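Local coordinates for protein TetR-family transcriptional regulator (Streptomyces coelicolor A3, PDB 2QIB) that probably binds DNA through a helix-turn-helix domain and regulates transcription, as other TetR-family proteins do, at residues 16-26 / 57-68. Sequence-based numbering, arbitrary orientation.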
ATOM      1  N   GLN A  16     -14.777 -13.819 -26.395  1.00 20.49           N
ATOM      2  CA  GLN A  16     -15.030 -13.890 -24.944  1.00 21.17           C
ATOM      3  C   GLN A  16     -14.477 -15.186 -24.316  1.00 21.26           C
ATOM      4  O   GLN A  16     -13.949 -15.155 -23.175  1.00 19.90           O
ATOM      5  CB  GLN A  16     -16.511 -13.617 -24.631  1.00 22.81           C
ATOM      6  CG  GLN A  16     -16.972 -12.143 -24.934  1.00 24.95           C
ATOM      7  CD  GLN A  16     -16.075 -11.026 -24.333  1.00 30.83           C
ATOM      8  OE1 GLN A  16     -15.719 -11.045 -23.138  1.00 30.42           O
ATOM      9  NE2 GLN A  16     -15.725 -10.039 -25.169  1.00 30.86           N
ATOM     10  N   GLN A  17     -14.548 -16.304 -25.050  1.00 20.21           N
ATOM     11  CA  GLN A  17     -13.903 -17.557 -24.614  1.00 20.71           C
ATOM     12  C   GLN A  17     -12.400 -17.369 -24.417  1.00 19.93           C
ATOM     13  O   GLN A  17     -11.853 -17.786 -23.400  1.00 20.00           O
ATOM     14  CB  GLN A  17     -14.110 -18.722 -25.595  1.00 21.76           C
ATOM     15  CG  GLN A  17     -13.463 -20.040 -25.074  1.00 25.26           C
ATOM     16  CD  GLN A  17     -12.792 -20.889 -26.141  1.00 30.24           C
ATOM     17  OE1 GLN A  17     -12.738 -22.119 -26.017  1.00 33.44           O
ATOM     18  NE2 GLN A  17     -12.276 -20.251 -27.195  1.00 31.36           N
ATOM     19  N   LEU A  18     -11.743 -16.765 -25.409  1.00 19.42           N
ATOM     20  CA  LEU A  18     -10.314 -16.505 -25.338  1.00 18.87           C
ATOM     21  C   LEU A  18      -9.939 -15.614 -24.143  1.00 18.19           C
ATOM     22  O   LEU A  18      -8.962 -15.890 -23.474  1.00 17.29           O
ATOM     23  CB  LEU A  18      -9.854 -15.877 -26.655  1.00 19.43           C
ATOM     24  CG  LEU A  18      -8.652 -16.332 -27.461  1.00 24.13           C
ATOM     25  CD1 LEU A  18      -8.188 -17.787 -27.257  1.00 24.15           C
ATOM     26  CD2 LEU A  18      -8.981 -16.025 -28.935  1.00 21.95           C
ATOM     27  N   ILE A  19     -10.705 -14.547 -23.885  1.00 17.73           N
ATOM     28  CA  ILE A  19     -10.437 -13.676 -22.725  1.00 17.87           C
ATOM     29  C   ILE A  19     -10.527 -14.502 -21.448  1.00 16.89           C
ATOM     30  O   ILE A  19      -9.696 -14.337 -20.560  1.00 17.58           O
ATOM     31  CB  ILE A  19     -11.392 -12.433 -22.687  1.00 17.29           C
ATOM     32  CG1 ILE A  19     -11.126 -11.551 -23.924  1.00 17.91           C
ATOM     33  CG2 ILE A  19     -11.204 -11.586 -21.370  1.00 18.53           C
ATOM     34  CD1 ILE A  19     -12.166 -10.402 -24.155  1.00 20.09           C
ATOM     35  N   GLY A  20     -11.526 -15.390 -21.381  1.00 17.09           N
ATOM     36  CA  GLY A  20     -11.725 -16.268 -20.184  1.00 16.58           C
ATOM     37  C   GLY A  20     -10.563 -17.231 -19.964  1.00 16.69           C
ATOM     38  O   GLY A  20     -10.112 -17.441 -18.838  1.00 15.84           O
ATOM     39  N   VAL A  21     -10.091 -17.830 -21.058  1.00 16.46           N
ATOM     40  CA  VAL A  21      -8.982 -18.752 -20.998  1.00 16.82           C
ATOM     41  C   VAL A  21      -7.746 -17.998 -20.548  1.00 15.81           C
ATOM     42  O   VAL A  21      -6.990 -18.461 -19.677  1.00 16.24           O
ATOM     43  CB  VAL A  21      -8.776 -19.395 -22.371  1.00 16.59           C
ATOM     44  CG1 VAL A  21      -7.427 -20.105 -22.451  1.00 17.92           C
ATOM     45  CG2 VAL A  21      -9.945 -20.352 -22.682  1.00 17.85           C
ATOM     46  N   ALA A  22      -7.522 -16.839 -21.157  1.00 15.90           N
ATOM     47  CA  ALA A  22      -6.394 -15.982 -20.763  1.00 16.81           C
ATOM     48  C   ALA A  22      -6.453 -15.607 -19.300  1.00 17.38           C
ATOM     49  O   ALA A  22      -5.438 -15.663 -18.584  1.00 17.10           O
ATOM     50  CB  ALA A  22      -6.346 -14.726 -21.623  1.00 17.60           C
ATOM     51  N   LEU A  23      -7.636 -15.193 -18.851  1.00 16.92           N
ATOM     52  CA  LEU A  23      -7.799 -14.825 -17.450  1.00 17.21           C
ATOM     53  C   LEU A  23      -7.485 -16.014 -16.544  1.00 17.47           C
ATOM     54  O   LEU A  23      -6.799 -15.861 -15.522  1.00 18.19           O
ATOM     55  CB  LEU A  23      -9.219 -14.320 -17.198  1.00 17.61           C
ATOM     56  CG  LEU A  23      -9.413 -13.842 -15.745  1.00 17.59           C
ATOM     57  CD1 LEU A  23      -8.274 -12.910 -15.244  1.00 20.40           C
ATOM     58  CD2 LEU A  23     -10.733 -13.143 -15.670  1.00 21.08           C
ATOM     59  N   ASP A  24      -7.950 -17.197 -16.930  1.00 16.93           N
ATOM     60  CA  ASP A  24      -7.656 -18.397 -16.142  1.00 17.19           C
ATOM     61  C   ASP A  24      -6.133 -18.625 -15.976  1.00 16.34           C
ATOM     62  O   ASP A  24      -5.631 -18.813 -14.876  1.00 16.08           O
ATOM     63  CB  ASP A  24      -8.283 -19.633 -16.787  1.00 16.44           C
ATOM     64  CG  ASP A  24      -8.026 -20.895 -15.971  1.00 22.34           C
ATOM     65  OD1 ASP A  24      -8.288 -20.876 -14.763  1.00 28.42           O
ATOM     66  OD2 ASP A  24      -7.545 -21.897 -16.526  1.00 28.17           O
ATOM     67  N   LEU A  25      -5.407 -18.583 -17.087  1.00 16.08           N
ATOM     68  CA  LEU A  25      -3.966 -18.840 -17.069  1.00 15.87           C
ATOM     69  C   LEU A  25      -3.188 -17.736 -16.375  1.00 16.14           C
ATOM     70  O   LEU A  25      -2.311 -18.037 -15.562  1.00 16.48           O
ATOM     71  CB  LEU A  25      -3.430 -19.120 -18.483  1.00 16.58           C
ATOM     72  CG  LEU A  25      -4.006 -20.384 -19.150  1.00 15.40           C
ATOM     73  CD1 LEU A  25      -3.256 -20.633 -20.471  1.00 18.88           C
ATOM     74  CD2 LEU A  25      -3.922 -21.591 -18.232  1.00 18.41           C
ATOM     75  N   PHE A  26      -3.532 -16.476 -16.671  1.00 15.33           N
ATOM     76  CA  PHE A  26      -2.877 -15.329 -16.031  1.00 16.92           C
ATOM     77  C   PHE A  26      -3.247 -15.232 -14.549  1.00 17.45           C
ATOM     78  O   PHE A  26      -2.579 -14.516 -13.785  1.00 18.66           O
ATOM     79  CB  PHE A  26      -3.220 -14.031 -16.742  1.00 16.21           C
ATOM     80  CG  PHE A  26      -2.521 -13.858 -18.078  1.00 15.95           C
ATOM     81  CD1 PHE A  26      -1.116 -13.949 -18.166  1.00 19.18           C
ATOM     82  CD2 PHE A  26      -3.243 -13.553 -19.233  1.00 15.73           C
ATOM     83  CE1 PHE A  26      -0.462 -13.741 -19.413  1.00 17.59           C
ATOM     84  CE2 PHE A  26      -2.621 -13.355 -20.454  1.00 18.04           C
ATOM     85  CZ  PHE A  26      -1.222 -13.459 -20.562  1.00 17.14           C
ATOM     86  N   LYS A  57       0.431 -10.557 -26.984  1.00 21.78           N
ATOM     87  CA  LYS A  57       0.230 -11.046 -25.631  1.00 20.94           C
ATOM     88  C   LYS A  57      -0.264  -9.952 -24.686  1.00 20.79           C
ATOM     89  O   LYS A  57      -1.180 -10.190 -23.896  1.00 18.20           O
ATOM     90  CB  LYS A  57       1.517 -11.688 -25.142  1.00 21.41           C
ATOM     91  CG  LYS A  57       1.411 -12.307 -23.767  1.00 21.66           C
ATOM     92  CD  LYS A  57       2.741 -12.970 -23.437  1.00 23.75           C
ATOM     93  CE  LYS A  57       2.766 -13.327 -21.971  1.00 23.80           C
ATOM     94  NZ  LYS A  57       3.987 -14.078 -21.630  1.00 23.82           N
ATOM     95  N   LEU A  58       0.308  -8.758 -24.788  1.00 21.31           N
ATOM     96  CA  LEU A  58      -0.089  -7.669 -23.880  1.00 21.97           C
ATOM     97  C   LEU A  58      -1.573  -7.297 -24.015  1.00 21.60           C
ATOM     98  O   LEU A  58      -2.266  -7.073 -23.007  1.00 20.91           O
ATOM     99  CB  LEU A  58       0.817  -6.432 -24.035  1.00 22.07           C
ATOM    100  CG  LEU A  58       0.476  -5.223 -23.138  1.00 22.86           C
ATOM    101  CD1 LEU A  58       0.538  -5.543 -21.623  1.00 24.38           C
ATOM    102  CD2 LEU A  58       1.361  -4.034 -23.495  1.00 24.73           C
ATOM    103  N   SER A  59      -2.085  -7.261 -25.244  1.00 20.88           N
ATOM    104  CA  SER A  59      -3.459  -6.830 -25.446  1.00 22.60           C
ATOM    105  C   SER A  59      -4.421  -7.863 -24.828  1.00 21.94           C
ATOM    106  O   SER A  59      -5.434  -7.496 -24.264  1.00 22.30           O
ATOM    107  CB  SER A  59      -3.726  -6.601 -26.949  1.00 22.43           C
ATOM    108  OG  SER A  59      -3.704  -7.839 -27.603  1.00 26.73           O
ATOM    109  N   LEU A  60      -4.052  -9.141 -24.888  1.00 21.06           N
ATOM    110  CA  LEU A  60      -4.844 -10.218 -24.284  1.00 20.53           C
ATOM    111  C   LEU A  60      -4.763 -10.150 -22.763  1.00 19.55           C
ATOM    112  O   LEU A  60      -5.773 -10.282 -22.056  1.00 18.62           O
ATOM    113  CB  LEU A  60      -4.343 -11.567 -24.802  1.00 21.38           C
ATOM    114  CG  LEU A  60      -5.200 -12.811 -24.517  1.00 22.08           C
ATOM    115  CD1 LEU A  60      -6.751 -12.568 -24.521  1.00 23.13           C
ATOM    116  CD2 LEU A  60      -4.838 -13.871 -25.498  1.00 21.89           C
ATOM    117  N   TYR A  61      -3.553  -9.919 -22.259  1.00 18.32           N
ATOM    118  CA  TYR A  61      -3.356  -9.733 -20.816  1.00 18.72           C
ATOM    119  C   TYR A  61      -4.216  -8.570 -20.329  1.00 19.42           C
ATOM    120  O   TYR A  61      -4.869  -8.678 -19.299  1.00 18.14           O
ATOM    121  CB  TYR A  61      -1.882  -9.456 -20.493  1.00 18.97           C
ATOM    122  CG  TYR A  61      -1.606  -9.291 -19.010  1.00 19.39           C
ATOM    123  CD1 TYR A  61      -1.365 -10.405 -18.182  1.00 18.35           C
ATOM    124  CD2 TYR A  61      -1.588  -8.004 -18.430  1.00 20.16           C
ATOM    125  CE1 TYR A  61      -1.132 -10.244 -16.811  1.00 18.12           C
ATOM    126  CE2 TYR A  61      -1.362  -7.826 -17.047  1.00 20.64           C
ATOM    127  CZ  TYR A  61      -1.123  -8.951 -16.256  1.00 22.81           C
ATOM    128  OH  TYR A  61      -0.862  -8.792 -14.901  1.00 24.74           O
ATOM    129  N   GLU A  62      -4.211  -7.457 -21.088  1.00 18.99           N
ATOM    130  CA  GLU A  62      -5.039  -6.277 -20.720  1.00 20.00           C
ATOM    131  C   GLU A  62      -6.533  -6.591 -20.745  1.00 19.68           C
ATOM    132  O   GLU A  62      -7.286  -6.162 -19.841  1.00 19.06           O
ATOM    133  CB  GLU A  62      -4.677  -5.067 -21.617  1.00 20.90           C
ATOM    134  CG  GLU A  62      -3.280  -4.506 -21.305  1.00 21.16           C
ATOM    135  CD  GLU A  62      -2.783  -3.474 -22.333  1.00 23.69           C
ATOM    136  OE1 GLU A  62      -3.372  -3.416 -23.431  1.00 25.87           O
ATOM    137  OE2 GLU A  62      -1.799  -2.736 -22.046  1.00 25.70           O
ATOM    138  N   ALA A  63      -6.968  -7.367 -21.742  1.00 18.58           N
ATOM    139  CA  ALA A  63      -8.380  -7.755 -21.863  1.00 18.92           C
ATOM    140  C   ALA A  63      -8.811  -8.643 -20.679  1.00 18.56           C
ATOM    141  O   ALA A  63      -9.894  -8.438 -20.085  1.00 18.84           O
ATOM    142  CB  ALA A  63      -8.647  -8.447 -23.197  1.00 18.64           C
ATOM    143  N   ALA A  64      -7.955  -9.591 -20.319  1.00 18.20           N
ATOM    144  CA  ALA A  64      -8.206 -10.422 -19.121  1.00 17.58           C
ATOM    145  C   ALA A  64      -8.293  -9.547 -17.872  1.00 18.84           C
ATOM    146  O   ALA A  64      -9.165  -9.744 -17.034  1.00 19.40           O
ATOM    147  CB  ALA A  64      -7.120 -11.413 -18.949  1.00 18.26           C
ATOM    148  N   LEU A  65      -7.351  -8.607 -17.745  1.00 19.05           N
ATOM    149  CA  LEU A  65      -7.287  -7.724 -16.569  1.00 19.41           C
ATOM    150  C   LEU A  65      -8.518  -6.825 -16.484  1.00 19.39           C
ATOM    151  O   LEU A  65      -9.044  -6.589 -15.385  1.00 19.41           O
ATOM    152  CB  LEU A  65      -5.991  -6.902 -16.594  1.00 18.34           C
ATOM    153  CG  LEU A  65      -5.837  -5.924 -15.418  1.00 20.07           C
ATOM    154  CD1 LEU A  65      -5.912  -6.657 -14.026  1.00 20.40           C
ATOM    155  CD2 LEU A  65      -4.532  -5.153 -15.535  1.00 21.70           C
ATOM    156  N   GLN A  66      -9.000  -6.347 -17.630  1.00 19.81           N
ATOM    157  CA  GLN A  66     -10.267  -5.603 -17.681  1.00 20.74           C
ATOM    158  C   GLN A  66     -11.438  -6.413 -17.132  1.00 20.17           C
ATOM    159  O   GLN A  66     -12.242  -5.915 -16.329  1.00 19.58           O
ATOM    160  CB  GLN A  66     -10.563  -5.154 -19.118  1.00 21.31           C
ATOM    161  CG  GLN A  66     -11.948  -4.475 -19.283  1.00 25.53           C
ATOM    162  CD  GLN A  66     -11.893  -3.022 -18.856  1.00 31.66           C
ATOM    163  OE1 GLN A  66     -12.516  -2.614 -17.867  1.00 37.24           O
ATOM    164  NE2 GLN A  66     -11.125  -2.232 -19.588  1.00 33.66           N
ATOM    165  N   ARG A  67     -11.547  -7.661 -17.549  1.00 18.69           N
ATOM    166  CA  ARG A  67     -12.597  -8.509 -17.011  1.00 19.06           C
ATOM    167  C   ARG A  67     -12.474  -8.692 -15.484  1.00 18.03           C
ATOM    168  O   ARG A  67     -13.459  -8.578 -14.741  1.00 18.74           O
ATOM    169  CB  ARG A  67     -12.574  -9.881 -17.685  1.00 18.53           C
ATOM    170  CG  ARG A  67     -13.818 -10.672 -17.279  1.00 17.69           C
ATOM    171  CD  ARG A  67     -13.876 -12.075 -17.808  1.00 22.30           C
ATOM    172  NE  ARG A  67     -14.211 -12.081 -19.233  1.00 20.20           N
ATOM    173  CZ  ARG A  67     -14.389 -13.188 -19.932  1.00 20.66           C
ATOM    174  NH1 ARG A  67     -14.251 -14.365 -19.331  1.00 22.07           N
ATOM    175  NH2 ARG A  67     -14.688 -13.125 -21.233  1.00 22.81           N
ATOM    176  N   ALA A  68     -11.250  -8.991 -15.048  1.00 18.18           N
ATOM    177  CA  ALA A  68     -10.957  -9.208 -13.616  1.00 18.10           C
ATOM    178  C   ALA A  68     -11.231  -7.948 -12.789  1.00 18.54           C
ATOM    179  O   ALA A  68     -11.821  -8.013 -11.692  1.00 19.07           O
ATOM    180  CB  ALA A  68      -9.526  -9.598 -13.458  1.00 18.34           C
TER
HETATM  181  O   HOH W   1     -14.446  -9.629 -20.946  1.00 27.63           O
HETATM  182  O   HOH W   2     -15.196 -16.820 -20.521  1.00 27.67           O
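A64 lies against L23 where helices 16-26 and 57-68 cross at -87°, their axes 8.5 Å apart at the closest. Alanine suits the crossing because its lone methyl fits close to the opposing backbone, with A64 CB 3.8 Å from L23 CA, and lets the two backbones come near. The methyl of A22 makes room for L60, whose CD1 comes to 3.6 Å from A22 CB. I19 is branched: CG1 meets the methyl of A63, while CG2 lies over one face of the R67 guanidinium. L23, with CG anti to the backbone N (chi1 -177°), sends CD1 to A68 CB and CD2 to R67 CD.

R67 is the long knob, dropping into a hollow formed by Q16, I19, G20 and L23. Bent at chi3 (-75°), it lays its guanidinium over the helix, and G20, lacking a side chain, lets R67 NH1 come within 3.3 Å of G20 CA. R67 NH2 donates to both Q16 O (2.9 Å) and Q16 OE1 (3.0 Å), and one water joins R67 NE to Q16 OE1. R67 NH2 and G20 N reach Q16 O from opposite faces of its carbonyl plane.

Beyond A64, the flat F26 ring gives a broad face to the edge of Y61 in a T-shaped stack, Y61 CD1 over its centre; the extended K57 passes the F26 rim and bonds through NZ to P31 O and V34 O. Helices 36-43 and 47-53 pack around L18, while helix 119-140 touches E62 and L65, consistent with helix 57-75 joining the probable DNA-binding domain to the C-terminal part.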